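Local atomic coordinates of protein synthesis inhibitor, putative (Thermotoga maritima, PDB entry 2B33), a protein that probably acts as a deaminase of the RutC (YjgF-like) family and binds calcium ions. Residues 30-35 and 39-44; 121-124 and 129-132. All blocks are in the same frame, centred on the assembly; numbering follows the deposited sequence.

Contact 1: 30-35 and 39-44; sequences SQAVVV and MFVSGQ
Val-33 and Phe-40 trade two backbone hydrogen bonds across this antiparallel hairpin, Phe-40 N to Val-33 O (3.0 Å) and Val-33 N to Phe-40 O (3.1 Å). Beyond the non-hydrogen-bonded pair Ala-32 and Val-41, Ser-42 N continues the pairing to Gln-31 O in a 2.8 Å bond that is almost straight, 170° at the hydrogen.

Ser-42 adds a side-chain bond: OG, beside its own backbone N (chi1 -73°), gives a 2.6 Å hydrogen bond to Ser-30 O. The same OG is also bonded to Arg-115 N of the second subunit, while Ser-30 OG bonds Arg-112 O there. An alanine in place of Ser-42 would probably leave Ser-30 O and the neighbouring subunit's Arg-115 N without this partner.

Apolar side chains meet on both faces. On the side of Ala-32, Val-34, Met-39 and Val-41, the Met-39 chain bends at chi3 and brings CE to 3.3 Å from Val-34 CG2, a tight approach; its CG lies 3.9 Å from Ala-32 CB. On the other face the Phe-40 ring turns its edge to Val-33 O, and Val-35 CG1 meets CE1 at 3.7 Å.

As in YjgF-like relatives, Ser-42 probably lies at the cleft between subunits. The chemistry is divided: Ala-32 and Val-41 rest on helix 59-76 (Ile-73, Leu-70), while Val-33, Val-35 and Phe-40 pack on the second subunit, to which the serine hydroxyls add polar bonds.

Contact 2: 121-124 and 129-132; sequences AQLP and IEIE
Leu-123 and Pro-124 press on Glu-130 without a single hydrogen bond between the two segments. The innermost contacts gather on one carboxylate oxygen: Pro-124 CD comes to 3.1 Å from Glu-130 OE1, and Leu-123 CD2 reaches the same OE1 at 3.4 Å. The proline ring crosses the glutamate chain at about a right angle, whereas the leucine slants over it, its CD2 also resting 3.9 Å from Glu-130 CB. The other leucine methyl, CD1, sits 3.5 Å from Ile-129 N, so the fork of Leu-123 reaches both the backbone of the strand and the glutamate side chain. Glu-130 OE1 is buried here with no polar partner in the model; carbon atoms are its neighbours across the contact.

What sets these groups in place comes next. Glu-130 holds CG opposite its backbone N (chi1 180°) and stays extended beyond it, which carries the carboxylate away from the strand to meet the loop. Its backbone is fixed by pairing with Phe-90 of strand 84-91, and Ile-45 packs against its side chain. Ile-129 starts away from the loop, and its side chain packs on Val-66 of helix 59-76. On the loop side, Gln-122 NE2 bonds Asn-126 OD1, and Gln-122 OE1 bonds Met-94 N of the second subunit.

That subunit also covers the first shell: its Val-118 packs on Leu-123, its Phe-117 on Pro-124 and its Ser-116 on Glu-130. The loop between strands 114-119 and 129-136 is therefore held between its own sheet and a neighbour, an arrangement consistent with the trimer of YjgF-like proteins; relatives bind ligands in clefts between subunits, and Glu-130, with Ser-116 of the second subunit against it, probably borders such a cleft.

In the fold
Contacts 1 and 2 lie in series along the chain, yet they share one sheet, where strands 38-44 and 129-136 are antiparallel neighbours; their centres are 16 Å apart. The join is at Gln-44 N and Ile-131 O, 2.8 Å apart and probably hydrogen-bonded. Beside it, Gly-43 CA packs at 3.5 Å against OE2 of Glu-130, the glutamate on which Leu-123 and Pro-124 pack. The second subunit touches both contacts; its Ser-116, against Glu-130, makes a weak hydrogen bond to Gly-43 N. Ser-42 and Glu-130 probably belong to the family's intersubunit cleft. Asp-48 and Glu-50, which bind calcium in this protein though none is bound to this chain here, lie about 11 Å, side chain to side chain, from Gln-44 and Gln-31 respectively.

Contact 1: 30-35 and 39-44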
loop_
_atom_site.group_PDB
_atom_site.type_symbol
_atom_site.label_atom_id
_atom_site.label_comp_id
_atom_site.label_asym_id
_atom_site.label_seq_id
_atom_site.Cartn_x
_atom_site.Cartn_y
_atom_site.Cartn_z
ATOM N N SER A 30 4.625 -15.399 -0.057
ATOM C CA SER A 30 5.330 -15.712 1.186
ATOM C C SER A 30 4.757 -14.855 2.305
ATOM O O SER A 30 4.179 -13.808 2.037
ATOM C CB SER A 30 6.826 -15.415 1.031
ATOM O OG SER A 30 7.400 -16.164 -0.024
ATOM N N GLN A 31 4.916 -15.304 3.551
ATOM C CA GLN A 31 4.458 -14.546 4.726
ATOM C C GLN A 31 5.165 -13.189 4.763
ATOM O O GLN A 31 4.548 -12.168 5.073
ATOM C CB GLN A 31 4.723 -15.314 6.022
ATOM C CG GLN A 31 3.895 -16.584 6.189
ATOM C CD GLN A 31 4.363 -17.454 7.337
ATOM O OE1 GLN A 31 5.549 -17.489 7.661
ATOM N NE2 GLN A 31 3.435 -18.189 7.939
ATOM N N ALA A 32 6.463 -13.198 4.457
ATOM C CA ALA A 32 7.233 -11.973 4.338
ATOM C C ALA A 32 8.452 -12.210 3.466
ATOM O O ALA A 32 8.787 -13.351 3.163
ATOM C CB ALA A 32 7.635 -11.459 5.698
ATOM N N VAL A 33 9.081 -11.119 3.041
ATOM C CA VAL A 33 10.303 -11.155 2.243
ATOM C C VAL A 33 11.272 -10.153 2.850
ATOM O O VAL A 33 10.932 -8.986 3.017
ATOM C CB VAL A 33 10.055 -10.763 0.768
ATOM C CG1 VAL A 33 11.363 -10.805 -0.052
ATOM C CG2 VAL A 33 9.027 -11.677 0.137
ATOM N N VAL A 34 12.473 -10.620 3.176
ATOM C CA VAL A 34 13.508 -9.780 3.749
ATOM C C VAL A 34 14.549 -9.497 2.670
ATOM O O VAL A 34 15.103 -10.422 2.080
ATOM C CB VAL A 34 14.175 -10.463 4.970
ATOM C CG1 VAL A 34 15.373 -9.642 5.502
ATOM C CG2 VAL A 34 13.150 -10.682 6.070
ATOM N N VAL A 35 14.791 -8.215 2.415
ATOM C CA VAL A 35 15.804 -7.774 1.460
ATOM C C VAL A 35 16.657 -6.720 2.178
ATOM O O VAL A 35 16.162 -5.658 2.565
ATOM C CB VAL A 35 15.188 -7.283 0.110
ATOM C CG1 VAL A 35 14.129 -6.191 0.305
ATOM C CG2 VAL A 35 16.287 -6.832 -0.854
ATOM N N MET A 39 12.015 -5.588 5.700
ATOM C CA MET A 39 11.068 -6.710 5.625
ATOM C C MET A 39 9.711 -6.215 5.128
ATOM O O MET A 39 9.215 -5.208 5.611
ATOM C CB MET A 39 10.873 -7.401 6.978
ATOM C CG MET A 39 9.768 -8.479 6.942
ATOM S SD MET A 39 9.488 -9.399 8.450
ATOM C CE MET A 39 10.954 -10.385 8.564
ATOM N N PHE A 40 9.112 -6.949 4.192
ATOM C CA PHE A 40 7.795 -6.635 3.655
ATOM C C PHE A 40 6.867 -7.772 4.081
ATOM O O PHE A 40 6.975 -8.867 3.556
ATOM C CB PHE A 40 7.855 -6.539 2.132
ATOM C CG PHE A 40 8.714 -5.409 1.617
ATOM C CD1 PHE A 40 10.088 -5.575 1.459
ATOM C CD2 PHE A 40 8.144 -4.191 1.263
ATOM C CE1 PHE A 40 10.878 -4.538 0.976
ATOM C CE2 PHE A 40 8.929 -3.150 0.775
ATOM C CZ PHE A 40 10.295 -3.329 0.627
ATOM N N VAL A 41 5.975 -7.514 5.035
ATOM C CA VAL A 41 5.062 -8.537 5.551
ATOM C C VAL A 41 3.724 -8.549 4.797
ATOM O O VAL A 41 3.152 -7.496 4.499
ATOM C CB VAL A 41 4.778 -8.342 7.063
ATOM C CG1 VAL A 41 3.891 -9.467 7.598
ATOM C CG2 VAL A 41 6.084 -8.288 7.863
ATOM N N SER A 42 3.236 -9.758 4.513
ATOM C CA SER A 42 1.964 -9.973 3.831
ATOM C C SER A 42 0.799 -9.635 4.760
ATOM O O SER A 42 0.916 -9.758 5.972
ATOM C CB SER A 42 1.841 -11.434 3.394
ATOM O OG SER A 42 2.690 -11.721 2.306
ATOM N N GLY A 43 -0.323 -9.221 4.185
ATOM C CA GLY A 43 -1.505 -8.871 4.971
ATOM C C GLY A 43 -1.979 -10.065 5.778
ATOM O O GLY A 43 -2.220 -11.132 5.221
ATOM N N GLN A 44 -2.077 -9.887 7.092
ATOM C CA GLN A 44 -2.470 -10.952 8.001
ATOM C C GLN A 44 -3.942 -10.839 8.342
ATOM O O GLN A 44 -4.436 -9.745 8.589
ATOM C CB GLN A 44 -1.613 -10.900 9.272
ATOM C CG GLN A 44 -0.123 -11.119 9.013
ATOM C CD GLN A 44 0.151 -12.448 8.336
ATOM O OE1 GLN A 44 -0.213 -13.511 8.849
ATOM N NE2 GLN A 44 0.791 -12.396 7.176
#

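Contact 2: 121-124 and 129-132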
loop_
_atom_site.group_PDB
_atom_site.type_symbol
_atom_site.label_atom_id
_atom_site.label_comp_id
_atom_site.label_asym_id
_atom_site.label_seq_id
_atom_site.Cartn_x
_atom_site.Cartn_y
_atom_site.Cartn_z
ATOM N N ALA A 121 -14.356 -3.112 0.564
ATOM C CA ALA A 121 -15.625 -3.813 0.358
ATOM C C ALA A 121 -15.638 -5.248 0.880
ATOM O O ALA A 121 -16.649 -5.689 1.417
ATOM C CB ALA A 121 -15.979 -3.812 -1.118
ATOM N N GLN A 122 -14.524 -5.966 0.726
ATOM C CA GLN A 122 -14.446 -7.378 1.102
ATOM C C GLN A 122 -12.991 -7.810 1.268
ATOM O O GLN A 122 -12.106 -7.306 0.569
ATOM C CB GLN A 122 -15.150 -8.195 0.009
ATOM C CG GLN A 122 -15.167 -9.699 0.151
ATOM C CD GLN A 122 -16.016 -10.355 -0.944
ATOM O OE1 GLN A 122 -16.110 -9.853 -2.073
ATOM N NE2 GLN A 122 -16.633 -11.484 -0.611
ATOM N N LEU A 123 -12.756 -8.733 2.205
ATOM C CA LEU A 123 -11.424 -9.256 2.510
ATOM C C LEU A 123 -11.384 -10.779 2.304
ATOM O O LEU A 123 -12.439 -11.403 2.152
ATOM C CB LEU A 123 -11.045 -8.879 3.955
ATOM C CG LEU A 123 -10.753 -7.399 4.260
ATOM C CD1 LEU A 123 -10.684 -7.133 5.756
ATOM C CD2 LEU A 123 -9.459 -6.927 3.587
ATOM N N PRO A 124 -10.174 -11.380 2.236
ATOM C CA PRO A 124 -10.079 -12.837 2.075
ATOM C C PRO A 124 -10.837 -13.610 3.160
ATOM O O PRO A 124 -10.878 -13.162 4.305
ATOM C CB PRO A 124 -8.572 -13.099 2.192
ATOM C CG PRO A 124 -7.956 -11.850 1.717
ATOM C CD PRO A 124 -8.834 -10.770 2.260
ATOM N N ILE A 129 -10.912 -7.732 9.245
ATOM C CA ILE A 129 -9.683 -7.019 9.577
ATOM C C ILE A 129 -8.502 -7.719 8.886
ATOM O O ILE A 129 -8.435 -8.952 8.841
ATOM C CB ILE A 129 -9.519 -6.898 11.144
ATOM C CG1 ILE A 129 -8.261 -6.134 11.556
ATOM C CG2 ILE A 129 -9.521 -8.256 11.822
ATOM C CD1 ILE A 129 -8.300 -4.652 11.259
ATOM N N GLU A 130 -7.617 -6.914 8.299
ATOM C CA GLU A 130 -6.402 -7.405 7.665
ATOM C C GLU A 130 -5.363 -6.308 7.805
ATOM O O GLU A 130 -5.665 -5.143 7.543
ATOM C CB GLU A 130 -6.617 -7.771 6.190
ATOM C CG GLU A 130 -5.344 -8.284 5.493
ATOM C CD GLU A 130 -5.559 -8.758 4.071
ATOM O OE1 GLU A 130 -6.713 -8.896 3.640
ATOM O OE2 GLU A 130 -4.560 -9.003 3.369
ATOM N N ILE A 131 -4.153 -6.689 8.228
ATOM C CA ILE A 131 -3.063 -5.740 8.453
ATOM C C ILE A 131 -1.748 -6.225 7.826
ATOM O O ILE A 131 -1.296 -7.343 8.087
ATOM C CB ILE A 131 -2.836 -5.477 9.969
ATOM C CG1 ILE A 131 -4.147 -5.032 10.639
ATOM C CG2 ILE A 131 -1.722 -4.428 10.169
ATOM C CD1 ILE A 131 -4.098 -4.864 12.151
ATOM N N GLU A 132 -1.155 -5.366 7.000
ATOM C CA GLU A 132 0.136 -5.609 6.368
ATOM C C GLU A 132 1.080 -4.577 6.948
ATOM O O GLU A 132 0.636 -3.627 7.592
ATOM C CB GLU A 132 0.073 -5.453 4.846
ATOM C CG GLU A 132 -0.250 -4.044 4.357
ATOM C CD GLU A 132 -0.220 -3.895 2.852
ATOM O OE1 GLU A 132 -0.104 -4.902 2.123
ATOM O OE2 GLU A 132 -0.308 -2.741 2.396
#